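Local coordinates for protein tannase (Lactobacillus plantarum, PDB 3WA7) that hydrolyses the galloyl ester bonds of hydrolysable tannins, as a tannase (tannin acylhydrolase) of the alpha/beta-hydrolase fold, at residues H207-H211 / I394-S398; A215-F220 / R420-I426; F265-N270 / L282-E286; K316-F320 / A334-L339. All blocks are in the same frame, centred on the assembly; numbering follows the deposited sequence.

Contact 1 of 4, residues H207-H211 / I394-S398; sequences HNLEH and INPLS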
loop_
_atom_site.group_PDB
_atom_site.type_symbol
_atom_site.label_atom_id
_atom_site.label_comp_id
_atom_site.label_asym_id
_atom_site.label_seq_id
_atom_site.Cartn_x
_atom_site.Cartn_y
_atom_site.Cartn_z
ATOM N N HIS A 207 -4.093 1.800 -4.826
ATOM C CA HIS A 207 -3.948 3.202 -5.209
ATOM C C HIS A 207 -4.524 3.464 -6.602
ATOM O O HIS A 207 -5.120 2.575 -7.208
ATOM C CB HIS A 207 -2.467 3.577 -5.202
ATOM C CG HIS A 207 -1.689 2.965 -6.327
ATOM N ND1 HIS A 207 -1.430 1.613 -6.411
ATOM C CD2 HIS A 207 -1.158 3.520 -7.442
ATOM C CE1 HIS A 207 -0.775 1.363 -7.531
ATOM N NE2 HIS A 207 -0.597 2.503 -8.175
ATOM N N ASN A 208 -4.324 4.682 -7.107
ATOM C CA ASN A 208 -4.839 5.073 -8.426
ATOM C C ASN A 208 -6.341 4.782 -8.412
ATOM O O ASN A 208 -6.919 4.263 -9.376
ATOM C CB ASN A 208 -4.123 4.271 -9.523
ATOM C CG ASN A 208 -4.333 4.852 -10.908
ATOM O OD1 ASN A 208 -4.751 5.999 -11.056
ATOM N ND2 ASN A 208 -4.030 4.060 -11.935
ATOM N N LEU A 209 -6.965 5.147 -7.295
ATOM C CA LEU A 209 -8.382 4.903 -7.059
ATOM C C LEU A 209 -9.360 5.422 -8.108
ATOM O O LEU A 209 -10.349 4.752 -8.411
ATOM C CB LEU A 209 -8.764 5.448 -5.675
ATOM C CG LEU A 209 -7.875 4.956 -4.526
ATOM C CD1 LEU A 209 -8.317 5.612 -3.225
ATOM C CD2 LEU A 209 -7.946 3.429 -4.413
ATOM N N GLU A 210 -9.086 6.595 -8.670
ATOM C CA GLU A 210 -9.980 7.185 -9.660
ATOM C C GLU A 210 -9.958 6.455 -11.004
ATOM O O GLU A 210 -10.737 6.776 -11.898
ATOM C CB GLU A 210 -9.647 8.669 -9.876
ATOM C CG GLU A 210 -8.328 8.925 -10.585
ATOM C CD GLU A 210 -7.160 9.080 -9.630
ATOM O OE1 GLU A 210 -7.127 8.374 -8.601
ATOM O OE2 GLU A 210 -6.268 9.910 -9.917
ATOM N N HIS A 211 -9.068 5.475 -11.144
ATOM C CA HIS A 211 -8.987 4.709 -12.385
ATOM C C HIS A 211 -9.088 3.212 -12.099
ATOM O O HIS A 211 -9.026 2.394 -13.020
ATOM C CB HIS A 211 -7.669 4.994 -13.110
ATOM C CG HIS A 211 -7.458 6.442 -13.428
ATOM N ND1 HIS A 211 -6.375 7.155 -12.964
ATOM C CD2 HIS A 211 -8.200 7.314 -14.152
ATOM C CE1 HIS A 211 -6.459 8.404 -13.385
ATOM N NE2 HIS A 211 -7.557 8.526 -14.108
ATOM N N ILE A 394 -3.386 12.473 -3.788
ATOM C CA ILE A 394 -3.156 11.216 -3.082
ATOM C C ILE A 394 -2.903 10.024 -4.001
ATOM O O ILE A 394 -2.896 8.877 -3.553
ATOM C CB ILE A 394 -4.312 10.866 -2.111
ATOM C CG1 ILE A 394 -5.597 10.571 -2.882
ATOM C CG2 ILE A 394 -4.514 12.003 -1.118
ATOM C CD1 ILE A 394 -6.674 9.951 -2.007
ATOM N N ASN A 395 -2.687 10.302 -5.282
ATOM C CA ASN A 395 -2.395 9.251 -6.253
ATOM C C ASN A 395 -0.880 9.285 -6.477
ATOM O O ASN A 395 -0.345 10.268 -6.987
ATOM C CB ASN A 395 -3.121 9.526 -7.576
ATOM C CG ASN A 395 -2.980 8.381 -8.573
ATOM O OD1 ASN A 395 -2.073 7.555 -8.465
ATOM N ND2 ASN A 395 -3.872 8.339 -9.561
ATOM N N PRO A 396 -0.167 8.218 -6.085
ATOM C CA PRO A 396 1.287 8.185 -6.267
ATOM C C PRO A 396 1.731 8.505 -7.698
ATOM O O PRO A 396 2.751 9.156 -7.908
ATOM C CB PRO A 396 1.654 6.759 -5.856
ATOM C CG PRO A 396 0.628 6.439 -4.814
ATOM C CD PRO A 396 -0.642 6.982 -5.438
ATOM N N LEU A 397 0.954 8.048 -8.675
ATOM C CA LEU A 397 1.283 8.264 -10.080
ATOM C C LEU A 397 1.410 9.732 -10.489
ATOM O O LEU A 397 2.204 10.066 -11.369
ATOM C CB LEU A 397 0.236 7.588 -10.971
ATOM C CG LEU A 397 -0.015 6.090 -10.778
ATOM C CD1 LEU A 397 -0.990 5.615 -11.849
ATOM C CD2 LEU A 397 1.290 5.310 -10.869
ATOM N N SER A 398 0.623 10.599 -9.858
ATOM C CA SER A 398 0.635 12.025 -10.170
ATOM C C SER A 398 2.025 12.646 -10.097
ATOM O O SER A 398 2.359 13.535 -10.877
ATOM C CB SER A 398 -0.294 12.778 -9.210
ATOM O OG SER A 398 -1.632 12.343 -9.354
HETATM O O HOH W 1 -4.994 6.954 -5.556
#

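Contact 2 of 4, residues A215-F220 / R420-I426; sequences AYEWQF and RDTSFAI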
loop_
_atom_site.group_PDB
_atom_site.type_symbol
_atom_site.label_atom_id
_atom_site.label_comp_id
_atom_site.label_asym_id
_atom_site.label_seq_id
_atom_site.Cartn_x
_atom_site.Cartn_y
_atom_site.Cartn_z
ATOM N N ALA A 215 -9.978 -0.315 -14.459
ATOM C CA ALA A 215 -9.025 -1.417 -14.492
ATOM C C ALA A 215 -9.679 -2.718 -14.048
ATOM O O ALA A 215 -9.427 -3.781 -14.621
ATOM C CB ALA A 215 -7.821 -1.108 -13.596
ATOM N N TYR A 216 -10.528 -2.636 -13.029
ATOM C CA TYR A 216 -11.183 -3.829 -12.513
ATOM C C TYR A 216 -12.079 -4.478 -13.557
ATOM O O TYR A 216 -12.105 -5.702 -13.684
ATOM C CB TYR A 216 -12.013 -3.502 -11.269
ATOM C CG TYR A 216 -12.132 -4.670 -10.311
ATOM C CD1 TYR A 216 -11.054 -5.046 -9.507
ATOM C CD2 TYR A 216 -13.304 -5.425 -10.236
ATOM C CE1 TYR A 216 -11.134 -6.147 -8.651
ATOM C CE2 TYR A 216 -13.397 -6.533 -9.382
ATOM C CZ TYR A 216 -12.310 -6.885 -8.597
ATOM O OH TYR A 216 -12.390 -7.976 -7.761
ATOM N N GLU A 217 -12.817 -3.660 -14.299
ATOM C CA GLU A 217 -13.710 -4.190 -15.316
ATOM C C GLU A 217 -12.971 -4.650 -16.567
ATOM O O GLU A 217 -13.431 -5.555 -17.260
ATOM C CB GLU A 217 -14.793 -3.167 -15.651
ATOM C CG GLU A 217 -15.682 -2.863 -14.455
ATOM C CD GLU A 217 -16.091 -4.122 -13.704
ATOM O OE1 GLU A 217 -16.607 -5.063 -14.344
ATOM O OE2 GLU A 217 -15.900 -4.178 -12.473
ATOM N N TRP A 218 -11.832 -4.034 -16.869
ATOM C CA TRP A 218 -11.056 -4.489 -18.011
ATOM C C TRP A 218 -10.676 -5.936 -17.695
ATOM O O TRP A 218 -10.702 -6.810 -18.562
ATOM C CB TRP A 218 -9.775 -3.670 -18.179
ATOM C CG TRP A 218 -8.772 -4.355 -19.072
ATOM C CD1 TRP A 218 -8.800 -4.428 -20.437
ATOM C CD2 TRP A 218 -7.652 -5.142 -18.651
ATOM N NE1 TRP A 218 -7.768 -5.218 -20.891
ATOM C CE2 TRP A 218 -7.049 -5.669 -19.815
ATOM C CE3 TRP A 218 -7.102 -5.459 -17.401
ATOM C CZ2 TRP A 218 -5.922 -6.497 -19.767
ATOM C CZ3 TRP A 218 -5.977 -6.286 -17.353
ATOM C CH2 TRP A 218 -5.402 -6.794 -18.532
ATOM N N GLN A 219 -10.337 -6.181 -16.434
ATOM C CA GLN A 219 -9.936 -7.513 -16.005
ATOM C C GLN A 219 -11.070 -8.519 -15.820
ATOM O O GLN A 219 -10.970 -9.662 -16.275
ATOM C CB GLN A 219 -9.142 -7.421 -14.704
ATOM C CG GLN A 219 -8.629 -8.769 -14.204
ATOM C CD GLN A 219 -7.656 -8.616 -13.054
ATOM O OE1 GLN A 219 -6.704 -7.842 -13.139
ATOM N NE2 GLN A 219 -7.884 -9.359 -11.976
ATOM N N PHE A 220 -12.157 -8.100 -15.179
ATOM C CA PHE A 220 -13.250 -9.030 -14.903
ATOM C C PHE A 220 -14.523 -8.960 -15.737
ATOM O O PHE A 220 -15.477 -9.684 -15.458
ATOM C CB PHE A 220 -13.613 -8.957 -13.412
ATOM C CG PHE A 220 -12.574 -9.563 -12.504
ATOM C CD1 PHE A 220 -11.869 -8.774 -11.596
ATOM C CD2 PHE A 220 -12.307 -10.929 -12.551
ATOM C CE1 PHE A 220 -10.913 -9.342 -10.743
ATOM C CE2 PHE A 220 -11.354 -11.504 -11.703
ATOM C CZ PHE A 220 -10.659 -10.708 -10.798
ATOM N N ARG A 420 -7.384 -10.372 -5.684
ATOM C CA ARG A 420 -8.393 -9.767 -6.554
ATOM C C ARG A 420 -8.999 -8.483 -5.987
ATOM O O ARG A 420 -10.060 -8.043 -6.440
ATOM C CB ARG A 420 -9.523 -10.769 -6.818
ATOM C CG ARG A 420 -9.033 -12.146 -7.230
ATOM C CD ARG A 420 -9.365 -13.168 -6.167
ATOM N NE ARG A 420 -10.798 -13.440 -6.111
ATOM C CZ ARG A 420 -11.571 -13.226 -5.050
ATOM N NH1 ARG A 420 -11.057 -12.726 -3.930
ATOM N NH2 ARG A 420 -12.865 -13.522 -5.107
ATOM N N ASP A 421 -8.338 -7.874 -5.005
ATOM C CA ASP A 421 -8.865 -6.648 -4.411
ATOM C C ASP A 421 -8.792 -5.474 -5.376
ATOM O O ASP A 421 -9.519 -4.491 -5.236
ATOM C CB ASP A 421 -8.140 -6.333 -3.103
ATOM C CG ASP A 421 -8.618 -7.207 -1.962
ATOM O OD1 ASP A 421 -8.431 -8.440 -2.033
ATOM O OD2 ASP A 421 -9.199 -6.665 -0.998
ATOM N N THR A 422 -7.904 -5.583 -6.355
ATOM C CA THR A 422 -7.775 -4.570 -7.391
ATOM C C THR A 422 -7.136 -5.286 -8.577
ATOM O O THR A 422 -6.488 -6.317 -8.405
ATOM C CB THR A 422 -6.904 -3.367 -6.937
ATOM O OG1 THR A 422 -7.082 -2.280 -7.856
ATOM C CG2 THR A 422 -5.429 -3.744 -6.879
ATOM N N SER A 423 -7.337 -4.764 -9.778
ATOM C CA SER A 423 -6.772 -5.392 -10.968
ATOM C C SER A 423 -5.251 -5.448 -10.944
ATOM O O SER A 423 -4.592 -4.569 -10.384
ATOM C CB SER A 423 -7.211 -4.640 -12.227
ATOM O OG SER A 423 -6.511 -5.121 -13.364
ATOM N N PHE A 424 -4.702 -6.492 -11.558
ATOM C CA PHE A 424 -3.258 -6.663 -11.658
ATOM C C PHE A 424 -2.686 -5.476 -12.421
ATOM O O PHE A 424 -1.527 -5.117 -12.248
ATOM C CB PHE A 424 -2.928 -7.949 -12.420
ATOM C CG PHE A 424 -3.421 -9.193 -11.747
ATOM C CD1 PHE A 424 -4.283 -10.062 -12.409
ATOM C CD2 PHE A 424 -3.021 -9.497 -10.449
ATOM C CE1 PHE A 424 -4.743 -11.223 -11.782
ATOM C CE2 PHE A 424 -3.473 -10.650 -9.814
ATOM C CZ PHE A 424 -4.334 -11.516 -10.481
ATOM N N ALA A 425 -3.515 -4.872 -13.271
ATOM C CA ALA A 425 -3.090 -3.725 -14.070
ATOM C C ALA A 425 -2.626 -2.556 -13.211
ATOM O O ALA A 425 -1.728 -1.813 -13.600
ATOM C CB ALA A 425 -4.228 -3.272 -14.978
ATOM N N ILE A 426 -3.245 -2.391 -12.044
ATOM C CA ILE A 426 -2.898 -1.298 -11.145
ATOM C C ILE A 426 -1.431 -1.328 -10.685
ATOM O O ILE A 426 -0.703 -0.357 -10.878
ATOM C CB ILE A 426 -3.866 -1.273 -9.931
ATOM C CG1 ILE A 426 -5.268 -0.866 -10.407
ATOM C CG2 ILE A 426 -3.364 -0.315 -8.861
ATOM C CD1 ILE A 426 -5.342 0.528 -11.038
HETATM O O HOH W 2 -6.503 -8.848 -9.475
#

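Contact 3 of 4, residues F265-N270 / L282-E286; sequences FSTYLN and LTLNE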
loop_
_atom_site.group_PDB
_atom_site.type_symbol
_atom_site.label_atom_id
_atom_site.label_comp_id
_atom_site.label_asym_id
_atom_site.label_seq_id
_atom_site.Cartn_x
_atom_site.Cartn_y
_atom_site.Cartn_z
ATOM N N PHE A 265 -11.179 1.968 -20.110
ATOM C CA PHE A 265 -9.841 1.684 -19.610
ATOM C C PHE A 265 -8.829 1.714 -20.758
ATOM O O PHE A 265 -7.676 2.091 -20.558
ATOM C CB PHE A 265 -9.776 0.314 -18.923
ATOM C CG PHE A 265 -8.437 0.017 -18.301
ATOM C CD1 PHE A 265 -7.971 0.776 -17.229
ATOM C CD2 PHE A 265 -7.636 -1.014 -18.791
ATOM C CE1 PHE A 265 -6.730 0.517 -16.653
ATOM C CE2 PHE A 265 -6.390 -1.285 -18.223
ATOM C CZ PHE A 265 -5.937 -0.513 -17.148
ATOM N N SER A 266 -9.247 1.312 -21.958
ATOM C CA SER A 266 -8.320 1.326 -23.091
ATOM C C SER A 266 -7.821 2.742 -23.339
ATOM O O SER A 266 -6.636 2.964 -23.573
ATOM C CB SER A 266 -8.987 0.785 -24.363
ATOM O OG SER A 266 -9.298 -0.591 -24.234
ATOM N N THR A 267 -8.731 3.705 -23.279
ATOM C CA THR A 267 -8.357 5.092 -23.499
ATOM C C THR A 267 -7.426 5.583 -22.399
ATOM O O THR A 267 -6.416 6.231 -22.671
ATOM C CB THR A 267 -9.602 5.983 -23.566
ATOM O OG1 THR A 267 -10.421 5.547 -24.657
ATOM C CG2 THR A 267 -9.211 7.441 -23.781
ATOM N N TYR A 268 -7.775 5.278 -21.156
ATOM C CA TYR A 268 -6.954 5.676 -20.022
ATOM C C TYR A 268 -5.560 5.058 -20.136
ATOM O O TYR A 268 -4.545 5.750 -20.043
ATOM C CB TYR A 268 -7.597 5.218 -18.710
ATOM C CG TYR A 268 -6.659 5.353 -17.531
ATOM C CD1 TYR A 268 -6.241 6.606 -17.088
ATOM C CD2 TYR A 268 -6.142 4.223 -16.897
ATOM C CE1 TYR A 268 -5.325 6.732 -16.041
ATOM C CE2 TYR A 268 -5.228 4.337 -15.854
ATOM C CZ TYR A 268 -4.824 5.593 -15.431
ATOM O OH TYR A 268 -3.919 5.708 -14.397
ATOM N N LEU A 269 -5.517 3.746 -20.333
ATOM C CA LEU A 269 -4.244 3.044 -20.444
ATOM C C LEU A 269 -3.392 3.613 -21.577
ATOM O O LEU A 269 -2.216 3.932 -21.383
ATOM C CB LEU A 269 -4.493 1.543 -20.654
ATOM C CG LEU A 269 -3.321 0.548 -20.619
ATOM C CD1 LEU A 269 -2.551 0.582 -21.932
ATOM C CD2 LEU A 269 -2.416 0.858 -19.429
ATOM N N ASN A 270 -3.981 3.761 -22.758
ATOM C CA ASN A 270 -3.228 4.281 -23.892
ATOM C C ASN A 270 -2.655 5.677 -23.667
ATOM O O ASN A 270 -1.525 5.957 -24.066
ATOM C CB ASN A 270 -4.096 4.289 -25.154
ATOM C CG ASN A 270 -4.422 2.893 -25.643
ATOM O OD1 ASN A 270 -3.798 1.916 -25.223
ATOM N ND2 ASN A 270 -5.395 2.789 -26.546
ATOM N N LEU A 282 2.945 0.984 -24.932
ATOM C CA LEU A 282 2.055 -0.134 -24.629
ATOM C C LEU A 282 0.619 0.342 -24.785
ATOM O O LEU A 282 0.270 1.439 -24.339
ATOM C CB LEU A 282 2.280 -0.630 -23.199
ATOM C CG LEU A 282 3.658 -1.235 -22.919
ATOM C CD1 LEU A 282 3.752 -1.624 -21.451
ATOM C CD2 LEU A 282 3.874 -2.453 -23.808
ATOM N N THR A 283 -0.220 -0.483 -25.407
ATOM C CA THR A 283 -1.608 -0.096 -25.635
ATOM C C THR A 283 -2.615 -1.233 -25.513
ATOM O O THR A 283 -2.260 -2.400 -25.323
ATOM C CB THR A 283 -1.790 0.500 -27.054
ATOM O OG1 THR A 283 -1.447 -0.495 -28.025
ATOM C CG2 THR A 283 -0.903 1.723 -27.257
ATOM N N LEU A 284 -3.883 -0.859 -25.624
ATOM C CA LEU A 284 -4.998 -1.792 -25.591
ATOM C C LEU A 284 -5.945 -1.332 -26.687
ATOM O O LEU A 284 -6.094 -0.130 -26.914
ATOM C CB LEU A 284 -5.732 -1.737 -24.251
ATOM C CG LEU A 284 -5.042 -2.359 -23.037
ATOM C CD1 LEU A 284 -5.903 -2.132 -21.797
ATOM C CD2 LEU A 284 -4.818 -3.848 -23.276
ATOM N N ASN A 285 -6.574 -2.270 -27.382
ATOM C CA ASN A 285 -7.506 -1.868 -28.422
ATOM C C ASN A 285 -8.888 -1.747 -27.807
ATOM O O ASN A 285 -9.055 -1.886 -26.594
ATOM C CB ASN A 285 -7.530 -2.870 -29.585
ATOM C CG ASN A 285 -8.025 -4.241 -29.173
ATOM O OD1 ASN A 285 -8.735 -4.391 -28.177
ATOM N ND2 ASN A 285 -7.671 -5.251 -29.959
ATOM N N GLU A 286 -9.879 -1.492 -28.649
ATOM C CA GLU A 286 -11.246 -1.331 -28.187
ATOM C C GLU A 286 -11.807 -2.540 -27.438
ATOM O O GLU A 286 -12.728 -2.396 -26.636
ATOM C CB GLU A 286 -12.141 -0.962 -29.381
ATOM C CG GLU A 286 -13.627 -0.909 -29.075
ATOM C CD GLU A 286 -14.324 -2.236 -29.317
ATOM O OE1 GLU A 286 -15.552 -2.311 -29.100
ATOM O OE2 GLU A 286 -13.647 -3.201 -29.730
HETATM O O HOH W 3 0.351 3.069 -22.196
HETATM O O HOH W 4 0.340 4.376 -25.289
#

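Contact 4 of 4, residues K316-F320 / A334-L339; sequences KYAGF and AYLKSL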
loop_
_atom_site.group_PDB
_atom_site.type_symbol
_atom_site.label_atom_id
_atom_site.label_comp_id
_atom_site.label_asym_id
_atom_site.label_seq_id
_atom_site.Cartn_x
_atom_site.Cartn_y
_atom_site.Cartn_z
ATOM N N LYS A 316 -3.937 -25.833 -10.392
ATOM C CA LYS A 316 -4.918 -25.390 -9.415
ATOM C C LYS A 316 -5.914 -24.494 -10.138
ATOM O O LYS A 316 -7.123 -24.734 -10.096
ATOM C CB LYS A 316 -4.215 -24.618 -8.292
ATOM C CG LYS A 316 -5.129 -24.194 -7.160
ATOM C CD LYS A 316 -4.336 -23.626 -5.989
ATOM C CE LYS A 316 -5.266 -23.157 -4.884
ATOM N NZ LYS A 316 -4.517 -22.651 -3.701
ATOM N N TYR A 317 -5.399 -23.462 -10.800
ATOM C CA TYR A 317 -6.240 -22.548 -11.564
ATOM C C TYR A 317 -6.138 -22.948 -13.027
ATOM O O TYR A 317 -5.087 -23.400 -13.484
ATOM C CB TYR A 317 -5.774 -21.095 -11.416
ATOM C CG TYR A 317 -5.726 -20.602 -9.994
ATOM C CD1 TYR A 317 -4.555 -20.698 -9.244
ATOM C CD2 TYR A 317 -6.858 -20.062 -9.388
ATOM C CE1 TYR A 317 -4.511 -20.266 -7.924
ATOM C CE2 TYR A 317 -6.827 -19.628 -8.067
ATOM C CZ TYR A 317 -5.651 -19.733 -7.342
ATOM O OH TYR A 317 -5.614 -19.307 -6.035
ATOM N N ALA A 318 -7.230 -22.774 -13.761
ATOM C CA ALA A 318 -7.260 -23.130 -15.173
ATOM C C ALA A 318 -6.551 -22.096 -16.045
ATOM O O ALA A 318 -6.267 -20.980 -15.599
ATOM C CB ALA A 318 -8.708 -23.279 -15.629
ATOM N N GLY A 319 -6.248 -22.486 -17.282
ATOM C CA GLY A 319 -5.631 -21.561 -18.216
ATOM C C GLY A 319 -4.207 -21.771 -18.696
ATOM O O GLY A 319 -3.887 -21.412 -19.829
ATOM N N PHE A 320 -3.349 -22.347 -17.862
ATOM C CA PHE A 320 -1.957 -22.526 -18.252
ATOM C C PHE A 320 -1.640 -23.721 -19.139
ATOM O O PHE A 320 -2.325 -24.745 -19.116
ATOM C CB PHE A 320 -1.058 -22.577 -17.011
ATOM C CG PHE A 320 -1.066 -21.311 -16.203
ATOM C CD1 PHE A 320 -2.014 -21.113 -15.201
ATOM C CD2 PHE A 320 -0.138 -20.305 -16.455
ATOM C CE1 PHE A 320 -2.036 -19.929 -14.461
ATOM C CE2 PHE A 320 -0.152 -19.116 -15.721
ATOM C CZ PHE A 320 -1.103 -18.929 -14.722
ATOM N N ALA A 334 -9.449 -17.481 -18.994
ATOM C CA ALA A 334 -9.742 -18.713 -18.269
ATOM C C ALA A 334 -9.198 -18.630 -16.845
ATOM O O ALA A 334 -9.865 -19.041 -15.895
ATOM C CB ALA A 334 -9.137 -19.911 -18.993
ATOM N N TYR A 335 -7.990 -18.092 -16.699
ATOM C CA TYR A 335 -7.383 -17.957 -15.378
ATOM C C TYR A 335 -8.227 -17.047 -14.487
ATOM O O TYR A 335 -8.502 -17.372 -13.330
ATOM C CB TYR A 335 -5.966 -17.381 -15.490
ATOM C CG TYR A 335 -5.325 -17.100 -14.146
ATOM C CD1 TYR A 335 -4.881 -18.141 -13.336
ATOM C CD2 TYR A 335 -5.204 -15.792 -13.667
ATOM C CE1 TYR A 335 -4.333 -17.893 -12.077
ATOM C CE2 TYR A 335 -4.661 -15.532 -12.411
ATOM C CZ TYR A 335 -4.228 -16.591 -11.622
ATOM O OH TYR A 335 -3.692 -16.350 -10.375
ATOM N N LEU A 336 -8.635 -15.906 -15.033
ATOM C CA LEU A 336 -9.438 -14.953 -14.274
ATOM C C LEU A 336 -10.769 -15.538 -13.823
ATOM O O LEU A 336 -11.216 -15.286 -12.703
ATOM C CB LEU A 336 -9.654 -13.683 -15.101
ATOM C CG LEU A 336 -8.328 -12.961 -15.364
ATOM C CD1 LEU A 336 -8.524 -11.836 -16.361
ATOM C CD2 LEU A 336 -7.764 -12.436 -14.041
ATOM N N LYS A 337 -11.405 -16.322 -14.690
ATOM C CA LYS A 337 -12.677 -16.941 -14.335
ATOM C C LYS A 337 -12.441 -17.950 -13.213
ATOM O O LYS A 337 -13.256 -18.090 -12.299
ATOM C CB LYS A 337 -13.279 -17.645 -15.555
ATOM C CG LYS A 337 -14.599 -18.347 -15.282
ATOM C CD LYS A 337 -15.151 -18.990 -16.550
ATOM C CE LYS A 337 -16.462 -19.712 -16.277
ATOM N NZ LYS A 337 -16.987 -20.395 -17.497
ATOM N N SER A 338 -11.311 -18.646 -13.292
ATOM C CA SER A 338 -10.940 -19.647 -12.300
ATOM C C SER A 338 -10.619 -18.976 -10.964
ATOM O O SER A 338 -11.004 -19.461 -9.904
ATOM C CB SER A 338 -9.725 -20.443 -12.799
ATOM O OG SER A 338 -9.385 -21.487 -11.905
ATOM N N LEU A 339 -9.923 -17.847 -11.031
ATOM C CA LEU A 339 -9.545 -17.096 -9.837
ATOM C C LEU A 339 -10.767 -16.484 -9.146
ATOM O O LEU A 339 -10.832 -16.421 -7.915
ATOM C CB LEU A 339 -8.564 -15.990 -10.226
ATOM C CG LEU A 339 -8.045 -15.102 -9.096
ATOM C CD1 LEU A 339 -7.362 -15.955 -8.031
ATOM C CD2 LEU A 339 -7.081 -14.082 -9.675
#

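Contact 1 of 4, residues H207-H211 / I394-S398
The side-chain oxygen of N208 is gripped from two sides: N395 ND2 donates to N208 OD1 at 2.9 Å, and H211 ND1 donates to the same oxygen at 2.8 Å from the opposite face of its amide plane. The second N-H of N395 ND2 runs nearly in its own amide plane to E210 OE2, also 2.9 Å away, with 163° at the hydrogen, and meets the carboxylate from above its plane. Chi1 of E210 (70°) sets CG over the centre of the H211 ring, and the bend at chi2 (-91°) turns the carboxylate to N395. At the other end of the amide N395 OD1 accepts from L397 N at 3.1 Å, capping the turn into helix 398-401. H207 CB packs on P396 CD, and L397 CD1 lies 3.4 Å from N208 ND2, whose hydrogen bond goes to the Y268 hydroxyl. An alanine in place of N395 is likely to leave the E210 carboxylate without its cross-segment donor and that turn without its cap. The start of helix 209-220 and the 394-398 loop are thus joined chiefly through the buried N395 amide, whose one N-H to E210 OE2 would probably stabilise the carboxylate's negative charge.

Contact 2 of 4, residues A215-F220 / R420-I426
The Y216 ring has F220 CD1 over one face, offset toward the rim, while R420 O, T422 CA and S423 N lie along its edge. Y216 OH donates to R420 O at 2.7 Å, in the carbonyl plane. The Q219 amide lies nearly parallel to the F424 ring (18°) but past its rim, NE2 3.7 Å from F424 CD1; water 2, which bridges Q219 NE2 to T422 O, sits over the centre of one face. Fully extended, the Q219 chain delivers OE1 to two donors: F424 N comes in on a lone pair at 2.9 Å, and S423 OG, 2.7 Å from Q219 OE1, from above the amide plane. S423 OG accepts from A425 N, capping the turn into helix 425-436. A215 CB packs on I426 CD1 at 3.9 Å. The loop directly follows D419, probably the acid of a Ser-His-Asp triad. The contact sets the end of helix 209-220 against the loop entering helix 425-436, with helix 332-339 on F424 and F265 of helix 252-271 against A215 and A425.

Contact 3 of 4, residues F265-N270 / L282-E286
The extended linker between helices 252-271 and 291-309 runs back beside the first of them, and side chains of that helix bind the backbone of the returning chain. N270 does this with both ends of its amide. N270 OD1 accepts from L284 N at 2.8 Å, in the carbonyl plane and on a lone pair, while N270 ND2 donates to L284 O at 3.0 Å, the oxygen lying close to the amide plane. This two-point pairing imitates the hydrogen bonds of a neighbouring strand and should hold the N270 amide against rotation. One turn earlier, in one of its two conformers, S266 OG lies 2.7 Å from N285 O, so this bond is less certain. Between these polar points L284 turns its side chain inward: L284 CD1 rests 3.6 Å from F265 CD2, and the L269 side chain crosses that of L284 at about a right angle, L269 CG 3.9 Å from L284 CD1. F292 of helix 291-309 and W218 of helix 209-220 also touch L284. At the far end two waters link L282 O to the last turn of the helix, water 3 reaching L269 O and water 4 N270 O. L284 is thus bonded directly and L282 through water; N270 occupies both the N-H and the carbonyl of L284, as a strand partner would, which probably steadies the extended course.

Contact 4 of 4, residues K316-F320 / A334-L339
G319 adopts a backbone turn (phi 113°) that a side chain would not tolerate: a CB would jam against the preceding carbonyl oxygen and crowd Y335 N of the helix. With none there, G319 CA comes to 4.0 Å from A334 CB. Beside it, A318 O receives a CA-H...O contact from Y335 CA at 3.2 Å, and A318 N donates to S338 OG at 3.1 Å with 162° at the hydrogen; S338 OG, swung anti to its backbone N (chi1 -176°), sits at the edge of the Y317 ring. After the hairpin 320-323/326-330 the chain returns as helix 332-339 and packs on the loop that led into it. Y317, F320 and Y335 form an aromatic cluster between the loop, the start of the hairpin and the helix. The edge of Y335 points to the face of Y317, an offset edge-to-face pair with centroids 5.5 Å apart, and F320 turns its own edge to the face of Y335, at 5.6 Å between centroids. An alanine here instead of Y317 would probably open a gap beside Y335 and L339, and leave D448 without the phenol that bonds to it. L339 CD1 meets Y317 CE2 at 3.7 Å, while the Y335 hydroxyl bonds to A417 O.

From the N terminus, the start of helix 209-220, with the two residues before it, and the helix's end supply the first segments of contacts 1 and 2. They wait for 394-398 and 420-426, so these two long loops cross. Inside both lie the short loops: contact 3 closes the turn between helices 252-271 and 291-309, and contact 4, next in series, closes the hairpin before helix 332-339. Contact 2 touches all three others: I426 packs on H207, F265 on W218, and F424 on L339. Contact 1 reaches contact 3 through N208 and Y268. Contacts 1, 3 and 4 lie within the region between strands 199-203 and 410-414; contact 2 joins it to the loop and helix that follow strand 410-414.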